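Long-range contacts in hydroxyethylphosphonate dioxygenase (Streptomyces albus, PDB 6B9R), which uses non-haem iron and dioxygen to cleave the carbon-carbon bond of 2-hydroxyethylphosphonate, probably releasing hydroxymethylphosphonate and formate: residues A[148-156]-A[204-213]; A[325-333]-A[345-356]. All coordinates share one frame; numbering follows the deposited sequence.

Contact 1 (A[148-156]-A[204-213]); sequences GHLLYQFTY and LALTYGGELT. With FE (Fe (III) ion), chain E; 2HE ((2-hydroxyethyl)phosphonic acid), chain F.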
loop_
_atom_site.group_PDB
_atom_site.type_symbol
_atom_site.label_atom_id
_atom_site.label_comp_id
_atom_site.label_asym_id
_atom_site.label_seq_id
_atom_site.Cartn_x
_atom_site.Cartn_y
_atom_site.Cartn_z
ATOM N N GLY A 148 -21.022 -9.192 -9.765
ATOM C CA GLY A 148 -20.041 -8.849 -8.762
ATOM C C GLY A 148 -19.020 -7.892 -9.346
ATOM O O GLY A 148 -18.807 -7.863 -10.562
ATOM N N HIS A 149 -18.388 -7.096 -8.493
ATOM C CA HIS A 149 -17.444 -6.088 -8.944
ATOM C C HIS A 149 -16.292 -6.012 -7.951
ATOM O O HIS A 149 -16.423 -6.402 -6.782
ATOM C CB HIS A 149 -18.132 -4.725 -9.117
ATOM C CG HIS A 149 -18.966 -4.309 -7.944
ATOM N ND1 HIS A 149 -18.432 -4.082 -6.694
ATOM C CD2 HIS A 149 -20.296 -4.073 -7.835
ATOM C CE1 HIS A 149 -19.399 -3.732 -5.863
ATOM N NE2 HIS A 149 -20.537 -3.710 -6.533
ATOM N N LEU A 150 -15.153 -5.490 -8.430
ATOM C CA LEU A 150 -13.934 -5.532 -7.626
ATOM C C LEU A 150 -14.091 -4.754 -6.325
ATOM O O LEU A 150 -13.609 -5.191 -5.275
ATOM C CB LEU A 150 -12.740 -4.993 -8.422
ATOM C CG LEU A 150 -11.451 -4.861 -7.593
ATOM C CD1 LEU A 150 -11.062 -6.180 -6.910
ATOM C CD2 LEU A 150 -10.298 -4.326 -8.431
ATOM N N LEU A 151 -14.766 -3.613 -6.364
ATOM C CA LEU A 151 -14.773 -2.734 -5.203
ATOM C C LEU A 151 -15.567 -3.346 -4.052
ATOM O O LEU A 151 -16.599 -3.990 -4.259
ATOM C CB LEU A 151 -15.344 -1.363 -5.567
ATOM C CG LEU A 151 -14.465 -0.532 -6.513
ATOM C CD1 LEU A 151 -14.918 0.936 -6.549
ATOM C CD2 LEU A 151 -13.013 -0.634 -6.077
ATOM N N TYR A 152 -15.054 -3.164 -2.835
ATOM C CA TYR A 152 -15.833 -3.449 -1.637
ATOM C C TYR A 152 -17.098 -2.600 -1.634
ATOM O O TYR A 152 -17.130 -1.509 -2.203
ATOM C CB TYR A 152 -15.013 -3.135 -0.386
ATOM C CG TYR A 152 -13.793 -4.010 -0.219
ATOM C CD1 TYR A 152 -12.614 -3.744 -0.915
ATOM C CD2 TYR A 152 -13.816 -5.095 0.651
ATOM C CE1 TYR A 152 -11.500 -4.555 -0.759
ATOM C CE2 TYR A 152 -12.708 -5.902 0.822
ATOM C CZ TYR A 152 -11.554 -5.627 0.123
ATOM O OH TYR A 152 -10.465 -6.436 0.302
ATOM N N GLN A 153 -18.154 -3.085 -0.985
ATOM C CA GLN A 153 -19.344 -2.248 -0.899
ATOM C C GLN A 153 -19.847 -2.128 0.528
ATOM O O GLN A 153 -19.969 -3.125 1.242
ATOM C CB GLN A 153 -20.471 -2.762 -1.787
ATOM C CG GLN A 153 -21.579 -1.741 -1.958
ATOM C CD GLN A 153 -22.519 -2.111 -3.090
ATOM O OE1 GLN A 153 -22.081 -2.424 -4.185
ATOM N NE2 GLN A 153 -23.817 -2.085 -2.820
ATOM N N PHE A 154 -20.117 -0.896 0.931
ATOM C CA PHE A 154 -20.929 -0.589 2.095
ATOM C C PHE A 154 -22.238 -0.020 1.584
ATOM O O PHE A 154 -22.236 0.953 0.821
ATOM C CB PHE A 154 -20.250 0.428 3.018
ATOM C CG PHE A 154 -21.184 0.983 4.029
ATOM C CD1 PHE A 154 -21.486 0.267 5.176
ATOM C CD2 PHE A 154 -21.824 2.186 3.811
ATOM C CE1 PHE A 154 -22.396 0.758 6.101
ATOM C CE2 PHE A 154 -22.749 2.677 4.732
ATOM C CZ PHE A 154 -23.026 1.961 5.885
ATOM N N THR A 155 -23.352 -0.607 2.006
ATOM C CA THR A 155 -24.657 -0.183 1.536
ATOM C C THR A 155 -25.519 0.210 2.720
ATOM O O THR A 155 -25.606 -0.535 3.701
ATOM C CB THR A 155 -25.335 -1.289 0.729
ATOM O OG1 THR A 155 -24.489 -1.653 -0.374
ATOM C CG2 THR A 155 -26.658 -0.798 0.189
ATOM N N TYR A 156 -26.140 1.378 2.626
ATOM C CA TYR A 156 -27.105 1.872 3.601
ATOM C C TYR A 156 -28.489 1.883 2.966
ATOM O O TYR A 156 -28.648 2.397 1.858
ATOM C CB TYR A 156 -26.726 3.280 4.056
ATOM C CG TYR A 156 -27.695 3.853 5.047
ATOM C CD1 TYR A 156 -27.548 3.607 6.400
ATOM C CD2 TYR A 156 -28.762 4.642 4.627
ATOM C CE1 TYR A 156 -28.446 4.138 7.320
ATOM C CE2 TYR A 156 -29.661 5.170 5.535
ATOM C CZ TYR A 156 -29.500 4.912 6.879
ATOM O OH TYR A 156 -30.395 5.445 7.778
ATOM N N LEU A 204 -27.757 4.045 -0.491
ATOM C CA LEU A 204 -26.475 4.709 -0.695
ATOM C C LEU A 204 -25.469 3.574 -0.787
ATOM O O LEU A 204 -25.105 2.972 0.227
ATOM C CB LEU A 204 -26.152 5.691 0.427
ATOM C CG LEU A 204 -26.789 7.092 0.342
ATOM C CD1 LEU A 204 -26.251 7.880 -0.852
ATOM C CD2 LEU A 204 -28.310 7.035 0.283
ATOM N N ALA A 205 -25.073 3.253 -2.021
ATOM C CA ALA A 205 -24.110 2.191 -2.331
ATOM C C ALA A 205 -22.726 2.824 -2.371
ATOM O O ALA A 205 -22.312 3.373 -3.397
ATOM C CB ALA A 205 -24.454 1.519 -3.659
ATOM N N LEU A 206 -22.022 2.777 -1.241
ATOM C CA LEU A 206 -20.741 3.447 -1.093
ATOM C C LEU A 206 -19.634 2.421 -1.329
ATOM O O LEU A 206 -19.090 1.816 -0.400
ATOM C CB LEU A 206 -20.643 4.100 0.297
ATOM C CG LEU A 206 -21.862 4.920 0.768
ATOM C CD1 LEU A 206 -21.578 5.644 2.091
ATOM C CD2 LEU A 206 -22.326 5.910 -0.298
ATOM N N THR A 207 -19.305 2.214 -2.602
ATOM C CA THR A 207 -18.214 1.302 -2.914
ATOM C C THR A 207 -16.870 2.020 -2.791
ATOM O O THR A 207 -16.774 3.244 -2.916
ATOM C CB THR A 207 -18.362 0.694 -4.317
ATOM O OG1 THR A 207 -18.160 1.704 -5.312
ATOM C CG2 THR A 207 -19.746 0.071 -4.512
ATOM N N TYR A 208 -15.824 1.238 -2.533
ATOM C CA TYR A 208 -14.491 1.775 -2.299
ATOM C C TYR A 208 -13.485 0.642 -2.462
ATOM O O TYR A 208 -13.848 -0.538 -2.536
ATOM C CB TYR A 208 -14.388 2.453 -0.922
ATOM C CG TYR A 208 -14.375 1.493 0.259
ATOM C CD1 TYR A 208 -15.566 0.979 0.775
ATOM C CD2 TYR A 208 -13.178 1.123 0.869
ATOM C CE1 TYR A 208 -15.566 0.103 1.852
ATOM C CE2 TYR A 208 -13.162 0.237 1.958
ATOM C CZ TYR A 208 -14.372 -0.266 2.446
ATOM O OH TYR A 208 -14.392 -1.137 3.528
ATOM N N GLY A 209 -12.209 1.025 -2.562
ATOM C CA GLY A 209 -11.195 0.076 -2.989
ATOM C C GLY A 209 -10.126 -0.275 -1.961
ATOM O O GLY A 209 -9.957 -1.449 -1.611
ATOM N N GLY A 210 -9.356 0.692 -1.513
ATOM C CA GLY A 210 -8.302 0.337 -0.609
ATOM C C GLY A 210 -7.040 -0.209 -1.258
ATOM O O GLY A 210 -6.616 0.193 -2.350
ATOM N N GLU A 211 -6.422 -1.139 -0.534
ATOM C CA GLU A 211 -5.091 -1.635 -0.873
ATOM C C GLU A 211 -5.107 -2.566 -2.073
ATOM O O GLU A 211 -4.126 -2.591 -2.822
ATOM C CB GLU A 211 -4.480 -2.328 0.336
ATOM C CG GLU A 211 -4.073 -1.367 1.474
ATOM C CD GLU A 211 -3.022 -1.936 2.450
ATOM O OE1 GLU A 211 -1.917 -2.361 2.015
ATOM O OE2 GLU A 211 -3.290 -1.913 3.674
ATOM N N LEU A 212 -6.195 -3.327 -2.279
ATOM C CA LEU A 212 -6.297 -4.184 -3.463
ATOM C C LEU A 212 -6.145 -3.397 -4.757
ATOM O O LEU A 212 -5.611 -3.914 -5.747
ATOM C CB LEU A 212 -7.644 -4.915 -3.481
ATOM C CG LEU A 212 -7.753 -6.313 -2.892
ATOM C CD1 LEU A 212 -9.189 -6.829 -3.071
ATOM C CD2 LEU A 212 -6.759 -7.255 -3.536
ATOM N N THR A 213 -6.662 -2.176 -4.798
ATOM C CA THR A 213 -6.593 -1.381 -6.015
ATOM C C THR A 213 -5.322 -0.525 -6.016
ATOM O O THR A 213 -4.647 -0.361 -5.001
ATOM C CB THR A 213 -7.844 -0.511 -6.147
ATOM O OG1 THR A 213 -8.047 0.224 -4.933
ATOM C CG2 THR A 213 -9.065 -1.390 -6.399
HETATM FE FE FE E . -22.709 -3.210 -6.064
HETATM O O3 2HE F . -23.706 -2.977 -8.303
HETATM P P 2HE F . -24.992 -2.770 -9.022
HETATM O O1 2HE F . -25.428 -4.118 -9.786
HETATM O O2 2HE F . -24.887 -1.555 -10.082
HETATM C CA 2HE F . -26.201 -2.370 -7.739
HETATM C CB 2HE F . -25.499 -1.475 -6.722
HETATM O O4 2HE F . -24.646 -2.234 -5.850
HETATM O O HOH W 1 -22.448 -0.688 -6.373
#

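Contact 2 (A[325-333]-A[345-356]); sequences APAYRFTQL and LAVDVLTARPDA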
loop_
_atom_site.group_PDB
_atom_site.type_symbol
_atom_site.label_atom_id
_atom_site.label_comp_id
_atom_site.label_asym_id
_atom_site.label_seq_id
_atom_site.Cartn_x
_atom_site.Cartn_y
_atom_site.Cartn_z
ATOM N N ALA A 325 -23.694 16.377 27.818
ATOM C CA ALA A 325 -24.007 17.440 26.856
ATOM C C ALA A 325 -23.708 16.936 25.450
ATOM O O ALA A 325 -22.664 17.245 24.861
ATOM C CB ALA A 325 -23.223 18.715 27.170
ATOM N N PRO A 326 -24.621 16.160 24.867
ATOM C CA PRO A 326 -24.313 15.489 23.596
ATOM C C PRO A 326 -24.441 16.466 22.441
ATOM O O PRO A 326 -25.413 17.217 22.353
ATOM C CB PRO A 326 -25.370 14.384 23.507
ATOM C CG PRO A 326 -26.537 14.947 24.256
ATOM C CD PRO A 326 -25.964 15.811 25.368
ATOM N N ALA A 327 -23.435 16.467 21.572
ATOM C CA ALA A 327 -23.524 17.200 20.318
ATOM C C ALA A 327 -23.966 16.307 19.172
ATOM O O ALA A 327 -24.652 16.773 18.253
ATOM C CB ALA A 327 -22.172 17.834 19.975
ATOM N N TYR A 328 -23.568 15.042 19.204
ATOM C CA TYR A 328 -23.900 14.086 18.161
ATOM C C TYR A 328 -24.300 12.783 18.821
ATOM O O TYR A 328 -23.815 12.452 19.907
ATOM C CB TYR A 328 -22.706 13.790 17.217
ATOM C CG TYR A 328 -21.929 15.011 16.807
ATOM C CD1 TYR A 328 -22.515 15.998 16.033
ATOM C CD2 TYR A 328 -20.603 15.174 17.190
ATOM C CE1 TYR A 328 -21.798 17.131 15.659
ATOM C CE2 TYR A 328 -19.875 16.284 16.810
ATOM C CZ TYR A 328 -20.474 17.252 16.037
ATOM O OH TYR A 328 -19.759 18.360 15.669
ATOM N N ARG A 329 -25.154 12.028 18.144
ATOM C CA ARG A 329 -25.439 10.657 18.550
ATOM C C ARG A 329 -25.040 9.764 17.388
ATOM O O ARG A 329 -25.522 9.951 16.266
ATOM C CB ARG A 329 -26.913 10.471 18.925
ATOM C CG ARG A 329 -27.168 9.243 19.810
ATOM C CD ARG A 329 -27.253 7.965 18.984
ATOM N NE ARG A 329 -28.351 8.038 18.022
ATOM C CZ ARG A 329 -29.614 7.703 18.271
ATOM N NH1 ARG A 329 -29.986 7.242 19.471
ATOM N NH2 ARG A 329 -30.517 7.820 17.307
ATOM N N PHE A 330 -24.134 8.831 17.644
ATOM C CA PHE A 330 -23.628 7.956 16.597
ATOM C C PHE A 330 -24.294 6.592 16.676
ATOM O O PHE A 330 -24.567 6.092 17.771
ATOM C CB PHE A 330 -22.118 7.764 16.705
ATOM C CG PHE A 330 -21.310 9.025 16.579
ATOM C CD1 PHE A 330 -21.392 9.826 15.448
ATOM C CD2 PHE A 330 -20.414 9.376 17.574
ATOM C CE1 PHE A 330 -20.607 10.979 15.333
ATOM C CE2 PHE A 330 -19.631 10.521 17.460
ATOM C CZ PHE A 330 -19.737 11.322 16.340
ATOM N N THR A 331 -24.519 5.986 15.508
ATOM C CA THR A 331 -24.955 4.604 15.385
ATOM C C THR A 331 -23.945 3.877 14.507
ATOM O O THR A 331 -23.624 4.349 13.409
ATOM C CB THR A 331 -26.359 4.507 14.777
ATOM O OG1 THR A 331 -27.297 5.222 15.596
ATOM C CG2 THR A 331 -26.808 3.049 14.695
ATOM N N GLN A 332 -23.435 2.746 14.992
ATOM C CA GLN A 332 -22.414 1.992 14.266
ATOM C C GLN A 332 -23.070 1.121 13.200
ATOM O O GLN A 332 -23.948 0.304 13.509
ATOM C CB GLN A 332 -21.597 1.137 15.237
ATOM C CG GLN A 332 -20.616 0.155 14.569
ATOM C CD GLN A 332 -20.038 -0.867 15.554
ATOM O OE1 GLN A 332 -19.664 -0.523 16.677
ATOM N NE2 GLN A 332 -19.980 -2.133 15.135
ATOM N N LEU A 333 -22.660 1.303 11.944
ATOM C CA LEU A 333 -23.230 0.558 10.840
ATOM C C LEU A 333 -22.274 -0.569 10.446
ATOM O O LEU A 333 -21.271 -0.830 11.120
ATOM C CB LEU A 333 -23.560 1.513 9.682
ATOM C CG LEU A 333 -24.331 2.765 10.133
ATOM C CD1 LEU A 333 -24.517 3.746 8.968
ATOM C CD2 LEU A 333 -25.678 2.361 10.749
ATOM N N LEU A 345 -21.054 5.148 10.003
ATOM C CA LEU A 345 -21.859 5.724 11.070
ATOM C C LEU A 345 -23.092 6.429 10.534
ATOM O O LEU A 345 -23.036 7.120 9.514
ATOM C CB LEU A 345 -21.058 6.740 11.892
ATOM C CG LEU A 345 -19.836 6.190 12.625
ATOM C CD1 LEU A 345 -18.954 7.344 13.119
ATOM C CD2 LEU A 345 -20.270 5.314 13.778
ATOM N N ALA A 346 -24.205 6.268 11.252
ATOM C CA ALA A 346 -25.302 7.215 11.164
ATOM C C ALA A 346 -25.065 8.261 12.245
ATOM O O ALA A 346 -24.789 7.914 13.397
ATOM C CB ALA A 346 -26.660 6.523 11.357
ATOM N N VAL A 347 -25.137 9.533 11.871
ATOM C CA VAL A 347 -24.799 10.630 12.768
ATOM C C VAL A 347 -26.028 11.502 12.937
ATOM O O VAL A 347 -26.471 12.149 11.979
ATOM C CB VAL A 347 -23.626 11.465 12.234
ATOM C CG1 VAL A 347 -23.271 12.571 13.237
ATOM C CG2 VAL A 347 -22.426 10.570 11.917
ATOM N N ASP A 348 -26.572 11.545 14.153
ATOM C CA ASP A 348 -27.591 12.528 14.490
ATOM C C ASP A 348 -26.876 13.768 14.991
ATOM O O ASP A 348 -26.178 13.715 16.011
ATOM C CB ASP A 348 -28.560 12.001 15.547
ATOM C CG ASP A 348 -29.440 10.901 15.018
ATOM O OD1 ASP A 348 -29.930 11.039 13.881
ATOM O OD2 ASP A 348 -29.631 9.893 15.727
ATOM N N VAL A 349 -27.019 14.867 14.259
ATOM C CA VAL A 349 -26.390 16.126 14.632
ATOM C C VAL A 349 -27.378 16.863 15.520
ATOM O O VAL A 349 -28.448 17.275 15.064
ATOM C CB VAL A 349 -26.007 16.957 13.406
ATOM C CG1 VAL A 349 -25.356 18.274 13.848
ATOM C CG2 VAL A 349 -25.048 16.160 12.518
ATOM N N LEU A 350 -27.027 17.006 16.797
ATOM C CA LEU A 350 -27.937 17.539 17.801
ATOM C C LEU A 350 -27.653 18.990 18.140
ATOM O O LEU A 350 -28.587 19.750 18.418
ATOM C CB LEU A 350 -27.856 16.700 19.082
ATOM C CG LEU A 350 -28.077 15.193 18.883
ATOM C CD1 LEU A 350 -27.810 14.431 20.168
ATOM C CD2 LEU A 350 -29.481 14.915 18.351
ATOM N N THR A 351 -26.390 19.390 18.110
ATOM C CA THR A 351 -26.023 20.729 18.531
ATOM C C THR A 351 -26.316 21.738 17.429
ATOM O O THR A 351 -26.140 21.464 16.236
ATOM C CB THR A 351 -24.544 20.784 18.921
ATOM O OG1 THR A 351 -24.187 22.130 19.261
ATOM C CG2 THR A 351 -23.653 20.291 17.782
ATOM N N ALA A 352 -26.789 22.903 17.850
ATOM C CA ALA A 352 -26.968 24.074 17.008
ATOM C C ALA A 352 -25.748 24.982 17.005
ATOM O O ALA A 352 -25.776 26.028 16.353
ATOM C CB ALA A 352 -28.193 24.871 17.475
ATOM N N ARG A 353 -24.699 24.626 17.732
ATOM C CA ARG A 353 -23.492 25.433 17.815
ATOM C C ARG A 353 -22.324 24.723 17.143
ATOM O O ARG A 353 -22.320 23.494 17.021
ATOM C CB ARG A 353 -23.143 25.718 19.282
ATOM N N PRO A 354 -21.303 25.470 16.672
ATOM C CA PRO A 354 -20.072 24.845 16.170
ATOM C C PRO A 354 -19.094 24.486 17.285
ATOM O O PRO A 354 -17.894 24.750 17.193
ATOM C CB PRO A 354 -19.497 25.927 15.254
ATOM C CG PRO A 354 -19.935 27.200 15.891
ATOM C CD PRO A 354 -21.283 26.934 16.516
ATOM N N ASP A 355 -19.613 23.888 18.352
ATOM C CA ASP A 355 -18.845 23.708 19.573
ATOM C C ASP A 355 -18.252 22.316 19.714
ATOM O O ASP A 355 -17.615 22.039 20.736
ATOM C CB ASP A 355 -19.716 24.039 20.802
ATOM C CG ASP A 355 -20.998 23.215 20.868
ATOM O OD1 ASP A 355 -21.261 22.407 19.948
ATOM O OD2 ASP A 355 -21.747 23.381 21.858
ATOM N N ALA A 356 -18.414 21.440 18.721
ATOM C CA ALA A 356 -17.979 20.047 18.834
ATOM C C ALA A 356 -17.135 19.633 17.639
ATOM O O ALA A 356 -17.561 18.819 16.808
ATOM C CB ALA A 356 -19.178 19.112 18.977
HETATM O O HOH W 2 -20.496 21.527 16.448
#

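Contact 1 (A[148-156]-A[204-213])
Q153, a glutamine where related iron enzymes usually offer a carboxylate, binds the metal while lying against T207 of the antiparallel partner strand. Its amide oxygen OE1 sits 2.1 Å from the iron. T207 CG2 comes to within 3.4 Å of that same OE1, so a methyl group flanks the coordinating atom. With CG anti to the backbone N (chi1 -167°) and the chain extended beyond it, the amide is carried out to the metal. Its rotation is fixed from the nitrogen side: Q153 NE2 donates to T155 OG1 at 2.6 Å, nearly straight at 169° and close to the amide plane. Q153 NE2 also donates to substrate O4, 3.1 Å away, an atom that itself binds the iron. H149 brings NE2 to the iron at 2.3 Å; T207 OG1 turns off to R123 O.

The other sheet face, carrying Y152, F154, L206 and Y208, is largely aromatic. Y152 CB rests over the Y208 ring, 4.2 Å from its centroid, as a CH-pi contact, while the two rings barely overlap. F154 and L206 lie side by side, F154 CD2 meeting L206 CD1 at 3.9 Å, with paired backbone bonds beneath them. Beyond the strands, Y152 OH approaches L212 CD1 at 3.6 Å. H149 from the loop before the strand, Q153 on it and H190 on another strand form a cupin-type iron site, a variant of the facial triad of two histidines and one carboxylate.

Contact 2 (A[325-333]-A[345-356])
Y328 runs its side chain alongside V349 and on to A356, in the loop after the strand. Starting at CB, 3.7 Å from D348 O, the chain leaves with CG beside the backbone N (chi1 -43°), which sends the ring off the sheet beside V349. CD1 passes V349 CA at 4.1 Å, and CE1 then reaches V349 CG1. On the other edge, CE2 meets A356 CB at 3.6 Å, while A327 CB covers the middle of one ring face. At the tip, Y328 OH gives a short bond of 2.5 Å to A356 O, which lies near the ring plane, and the hydroxyl is also hydrogen-bonded to L406 N.

A327 and Y328 together face Y320 as a classic beta bulge. A327 O grips two successive amides, L350 N and T351 N, the latter arriving on a lone pair. A327 CB and A356 CB are pressed together at 3.4 Å, tighter than usual. Further along, F330 CE1 touches V347 CG1 at 3.7 Å. On the opposite sheet face R329 bends at chi2 and chi3 to lie beside D348, and R329 NH2 meets D348 OD2 at 2.8 Å nearly along the C-O axis, the two planes 47° apart; a weak NE bond goes to the same oxygen. The chemistry implies a hairpin with two characters: a tyrosine hydroxyl ties that loop to the strand within an apolar layer, while a salt bridge spans the partly exposed face.

Both contacts pair antiparallel strands, but in different seven-stranded sheets. Contact 1 is central, its centre about 8 Å from the centre of the chain; that of contact 2 is about 24 Å from it, still mostly buried yet with a partly exposed charged face. The two centres are about 26 Å apart, but L333 packs against F154 (L333 CB to F154 CE1 3.8 Å) and also against Y156. Strand 412-419, in the sheet of contact 2, touches both: Y156, L204 and L206 from contact 1, L333, A346 and V347 from contact 2. In contact 1 Q153 and H149 serve the iron site; in contact 2 the side-chain bonds of Y328 and R329 stay within the chain. Each contact also touches the second subunit.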